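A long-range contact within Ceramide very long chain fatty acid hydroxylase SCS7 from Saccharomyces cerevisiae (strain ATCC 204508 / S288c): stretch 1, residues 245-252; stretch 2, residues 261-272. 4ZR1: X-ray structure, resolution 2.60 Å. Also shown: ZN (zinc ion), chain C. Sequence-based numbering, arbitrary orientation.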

# COMPACT_ATOMS: atom_id res chain seq x y z
N ARG A 245 6.01 -17.97 0.18
CA ARG A 245 5.04 -18.23 -0.87
C ARG A 245 3.59 -18.14 -0.38
O ARG A 245 2.69 -17.76 -1.12
N LYS A 246 3.37 -18.48 0.89
CA LYS A 246 2.04 -18.45 1.48
C LYS A 246 1.69 -17.08 2.03
O LYS A 246 0.51 -16.77 2.24
N LEU A 247 2.70 -16.26 2.27
CA LEU A 247 2.47 -14.87 2.64
C LEU A 247 2.01 -14.13 1.38
O LEU A 247 1.18 -13.21 1.44
N LYS A 248 2.53 -14.56 0.24
CA LYS A 248 2.12 -14.04 -1.06
C LYS A 248 0.65 -14.31 -1.33
O LYS A 248 -0.07 -13.43 -1.81
N LYS A 249 0.20 -15.52 -1.03
CA LYS A 249 -1.19 -15.87 -1.23
C LYS A 249 -2.07 -15.00 -0.33
O LYS A 249 -3.13 -14.53 -0.75
N TYR A 250 -1.60 -14.78 0.88
CA TYR A 250 -2.34 -14.03 1.89
C TYR A 250 -2.55 -12.58 1.48
O TYR A 250 -3.67 -12.05 1.52
N HIS A 251 -1.47 -11.93 1.07
CA HIS A 251 -1.56 -10.53 0.70
C HIS A 251 -2.35 -10.33 -0.60
O HIS A 251 -3.13 -9.39 -0.72
N LEU A 252 -2.13 -11.22 -1.56
CA LEU A 252 -2.83 -11.14 -2.83
C LEU A 252 -4.34 -11.31 -2.63
O LEU A 252 -5.13 -10.75 -3.40
N LEU A 261 -9.93 -7.29 5.21
CA LEU A 261 -9.07 -8.15 6.01
C LEU A 261 -7.65 -8.20 5.42
O LEU A 261 -7.40 -7.64 4.35
N GLY A 262 -6.74 -8.87 6.13
CA GLY A 262 -5.39 -9.11 5.64
C GLY A 262 -4.53 -7.86 5.56
O GLY A 262 -3.79 -7.66 4.58
N PHE A 263 -4.59 -7.03 6.60
CA PHE A 263 -3.87 -5.77 6.61
C PHE A 263 -2.37 -5.93 6.88
O PHE A 263 -1.58 -5.05 6.52
N GLY A 264 -1.97 -7.03 7.50
CA GLY A 264 -0.56 -7.28 7.71
C GLY A 264 0.08 -7.78 6.42
O GLY A 264 -0.49 -8.64 5.76
N VAL A 265 1.25 -7.24 6.05
CA VAL A 265 1.85 -7.68 4.79
C VAL A 265 3.27 -8.21 5.02
O VAL A 265 3.76 -9.03 4.22
N THR A 266 3.93 -7.82 6.10
CA THR A 266 5.15 -8.56 6.48
C THR A 266 4.79 -9.78 7.30
O THR A 266 5.62 -10.68 7.48
N SER A 267 3.56 -9.80 7.82
CA SER A 267 2.99 -10.97 8.52
C SER A 267 1.53 -10.70 8.86
O SER A 267 1.10 -9.55 8.83
N TRP A 268 0.80 -11.75 9.21
CA TRP A 268 -0.59 -11.60 9.63
C TRP A 268 -0.72 -11.64 11.15
O TRP A 268 -1.81 -11.80 11.69
N PHE A 269 0.42 -11.51 11.82
CA PHE A 269 0.49 -11.46 13.28
C PHE A 269 -0.58 -10.55 13.88
O PHE A 269 -1.47 -11.00 14.59
N TRP A 270 -0.52 -9.27 13.54
CA TRP A 270 -1.47 -8.30 14.08
C TRP A 270 -2.88 -8.49 13.53
O TRP A 270 -3.84 -7.95 14.09
N ASP A 271 -3.01 -9.24 12.44
CA ASP A 271 -4.33 -9.59 11.92
C ASP A 271 -5.01 -10.55 12.89
O ASP A 271 -6.21 -10.45 13.18
N GLU A 272 -4.23 -11.48 13.39
CA GLU A 272 -4.73 -12.48 14.31
C GLU A 272 -5.09 -11.82 15.64
O GLU A 272 -6.20 -11.98 16.15

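Three side chains, Tyr250, Trp268 and Leu247, carry most of this contact, in which a run of helix receives an irregular loop that turns into a new helix at Phe269. Tyr250 has the largest share. Its CA-to-CB bond points toward the loop, and chi1 in t with chi2 near 82° extends the ring into the curve that stretch 2 makes around it. At the tip, Tyr250 OH donates a short hydrogen bond to Asp271 OD2 at 2.5 Å, near the plane of the ring. The rule to read here is that a buried tyrosine is given a polar partner for its hydroxyl as well as a lining for its ring.

Asp271, chi1 in m and itself buried, does more than answer the tyrosine. Its OD2 also accepts from Gly264 N at 3.0 Å, while OD1 accepts from Phe263 N at 3.2 Å. One carboxylate thus ties the first turn of the second helix back to the preceding loop and fastens both to stretch 1. Two glycines bring the backbone itself close to the tyrosine: Gly262 CA lies 3.4 Å from Tyr250 OH, and Gly264 O meets the ring edge 3.7 Å from Tyr250 CE2. Gly262 has a positive phi, which favours glycine by itself; at Gly264, a CB would run into the carbonyl oxygen of Ser267.

Trp268 covers one face of the tyrosine. Sitting at the N-cap position, it points toward stretch 1 with chi1 in p and chi2 near 74°. Its CB packs 3.4 Å from Tyr250 CZ, and the indole presents its edge to the tyrosine face, with the six-membered ring's centroid 5.1 Å from that of Tyr250 and the planes at 51°. The indole also reaches back along the helix, bringing Trp268 CZ3 to 4.2 Å from Lys246 O.

Leu247, one helical turn before His251, supplies the aliphatic complement. Its CA-to-CB bond runs sideways, but chi1 in t and chi2 in p bring the methyls nearer the loop: CD1 lies 4.0 Å from Trp268 CE3 and 3.9 Å from Ser267 CA, while CD2 packs 3.5 Å from Val265 O.

His251 combines packing with metal binding. With chi1 in t, its ND1 lies 4.0 Å from Val265 CB, while His251 NE2 binds the zinc ion at 2.2 Å, alongside four ligand atoms from elsewhere in the structure. Val265, its chi1 of -11° lying between wells, therefore packs beside a metal ligand. Lys248, by contrast, has its CA-to-CB bond pointing away and takes no part in the contact.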

# COMPACT_ATOMS: atom_id res chain seq x y z
CB ARG A 245 5.33 -19.60 -1.48
CG ARG A 245 4.86 -19.77 -2.90
CD ARG A 245 5.62 -20.89 -3.61
NE ARG A 245 7.04 -20.60 -3.77
CZ ARG A 245 7.89 -21.39 -4.43
NH1 ARG A 245 9.17 -21.05 -4.55
NH2 ARG A 245 7.46 -22.51 -4.98
CB LYS A 246 1.93 -19.50 2.59
CG LYS A 246 1.35 -20.82 2.09
CD LYS A 246 1.88 -22.03 2.84
CE LYS A 246 2.26 -23.13 1.84
NZ LYS A 246 2.88 -24.31 2.50
CB LEU A 247 3.73 -14.25 3.23
CG LEU A 247 3.67 -12.82 3.76
CD1 LEU A 247 2.77 -12.70 4.98
CD2 LEU A 247 5.07 -12.32 4.08
CB LYS A 248 2.98 -14.63 -2.18
CG LYS A 248 2.56 -14.16 -3.55
CD LYS A 248 3.54 -14.55 -4.64
CE LYS A 248 3.10 -13.92 -5.96
NZ LYS A 248 4.09 -14.12 -7.04
CB LYS A 249 -1.45 -17.35 -0.96
CG LYS A 249 -2.93 -17.69 -0.78
CD LYS A 249 -3.22 -19.19 -0.81
CE LYS A 249 -4.52 -19.51 -0.07
NZ LYS A 249 -4.61 -18.78 1.23
CB TYR A 250 -1.61 -14.10 3.23
CG TYR A 250 -2.35 -13.46 4.37
CD1 TYR A 250 -3.35 -14.14 5.04
CD2 TYR A 250 -2.04 -12.17 4.79
CE1 TYR A 250 -4.03 -13.57 6.10
CE2 TYR A 250 -2.71 -11.58 5.84
CZ TYR A 250 -3.71 -12.28 6.50
OH TYR A 250 -4.37 -11.70 7.55
CB HIS A 251 -0.18 -9.92 0.55
CG HIS A 251 -0.22 -8.51 0.06
ND1 HIS A 251 -0.74 -7.48 0.81
CD2 HIS A 251 0.15 -7.97 -1.13
CE1 HIS A 251 -0.67 -6.36 0.11
NE2 HIS A 251 -0.14 -6.63 -1.06
CB LEU A 252 -2.31 -12.20 -3.79
CG LEU A 252 -1.37 -11.72 -4.90
CD1 LEU A 252 -0.40 -10.67 -4.42
CD2 LEU A 252 -0.60 -12.88 -5.48
CB LEU A 261 -9.65 -9.56 6.08
CG LEU A 261 -11.07 -9.70 6.61
CD1 LEU A 261 -11.54 -11.11 6.36
CD2 LEU A 261 -11.14 -9.36 8.09
CB PHE A 263 -4.49 -4.82 7.64
CG PHE A 263 -5.94 -4.53 7.38
CD1 PHE A 263 -6.33 -3.80 6.27
CD2 PHE A 263 -6.91 -5.00 8.24
CE1 PHE A 263 -7.67 -3.54 6.02
CE2 PHE A 263 -8.25 -4.74 8.00
CZ PHE A 263 -8.63 -4.01 6.88
CB VAL A 265 1.83 -6.52 3.68
CG1 VAL A 265 0.95 -5.36 4.11
CG2 VAL A 265 3.21 -6.04 3.31
CB THR A 266 6.15 -7.72 7.28
OG1 THR A 266 5.51 -7.22 8.46
CG2 THR A 266 6.68 -6.58 6.44
CB SER A 267 3.74 -11.29 9.81
OG SER A 267 3.31 -10.44 10.86
CB TRP A 268 -1.47 -12.68 9.02
CG TRP A 268 -0.97 -14.05 9.28
CD1 TRP A 268 -1.03 -14.73 10.46
CD2 TRP A 268 -0.33 -14.92 8.34
NE1 TRP A 268 -0.47 -15.98 10.31
CE2 TRP A 268 -0.03 -16.12 9.01
CE3 TRP A 268 0.02 -14.80 6.99
CZ2 TRP A 268 0.60 -17.19 8.39
CZ3 TRP A 268 0.64 -15.87 6.37
CH2 TRP A 268 0.92 -17.05 7.07
CB PHE A 269 1.88 -10.98 13.70
CG PHE A 269 2.09 -10.95 15.18
CD1 PHE A 269 2.44 -12.10 15.87
CD2 PHE A 269 1.96 -9.77 15.89
CE1 PHE A 269 2.63 -12.07 17.23
CE2 PHE A 269 2.16 -9.74 17.25
CZ PHE A 269 2.50 -10.89 17.92
CB TRP A 270 -0.97 -6.88 13.79
CG TRP A 270 0.33 -6.60 14.44
CD1 TRP A 270 1.54 -6.44 13.83
CD2 TRP A 270 0.58 -6.48 15.85
NE1 TRP A 270 2.52 -6.21 14.76
CE2 TRP A 270 1.95 -6.23 16.01
CE3 TRP A 270 -0.24 -6.56 16.99
CZ2 TRP A 270 2.54 -6.06 17.27
CZ3 TRP A 270 0.34 -6.38 18.23
CH2 TRP A 270 1.71 -6.13 18.36
CB ASP A 271 -4.23 -10.24 10.54
CG ASP A 271 -4.28 -9.23 9.41
OD1 ASP A 271 -5.01 -8.22 9.55
OD2 ASP A 271 -3.59 -9.44 8.39
CB GLU A 272 -3.69 -13.58 14.48
CG GLU A 272 -4.21 -14.96 14.20
CD GLU A 272 -3.13 -15.90 13.68
OE1 GLU A 272 -1.98 -15.80 14.16
OE2 GLU A 272 -3.44 -16.80 12.87
ZN ZN C . -0.28 -4.91 -2.45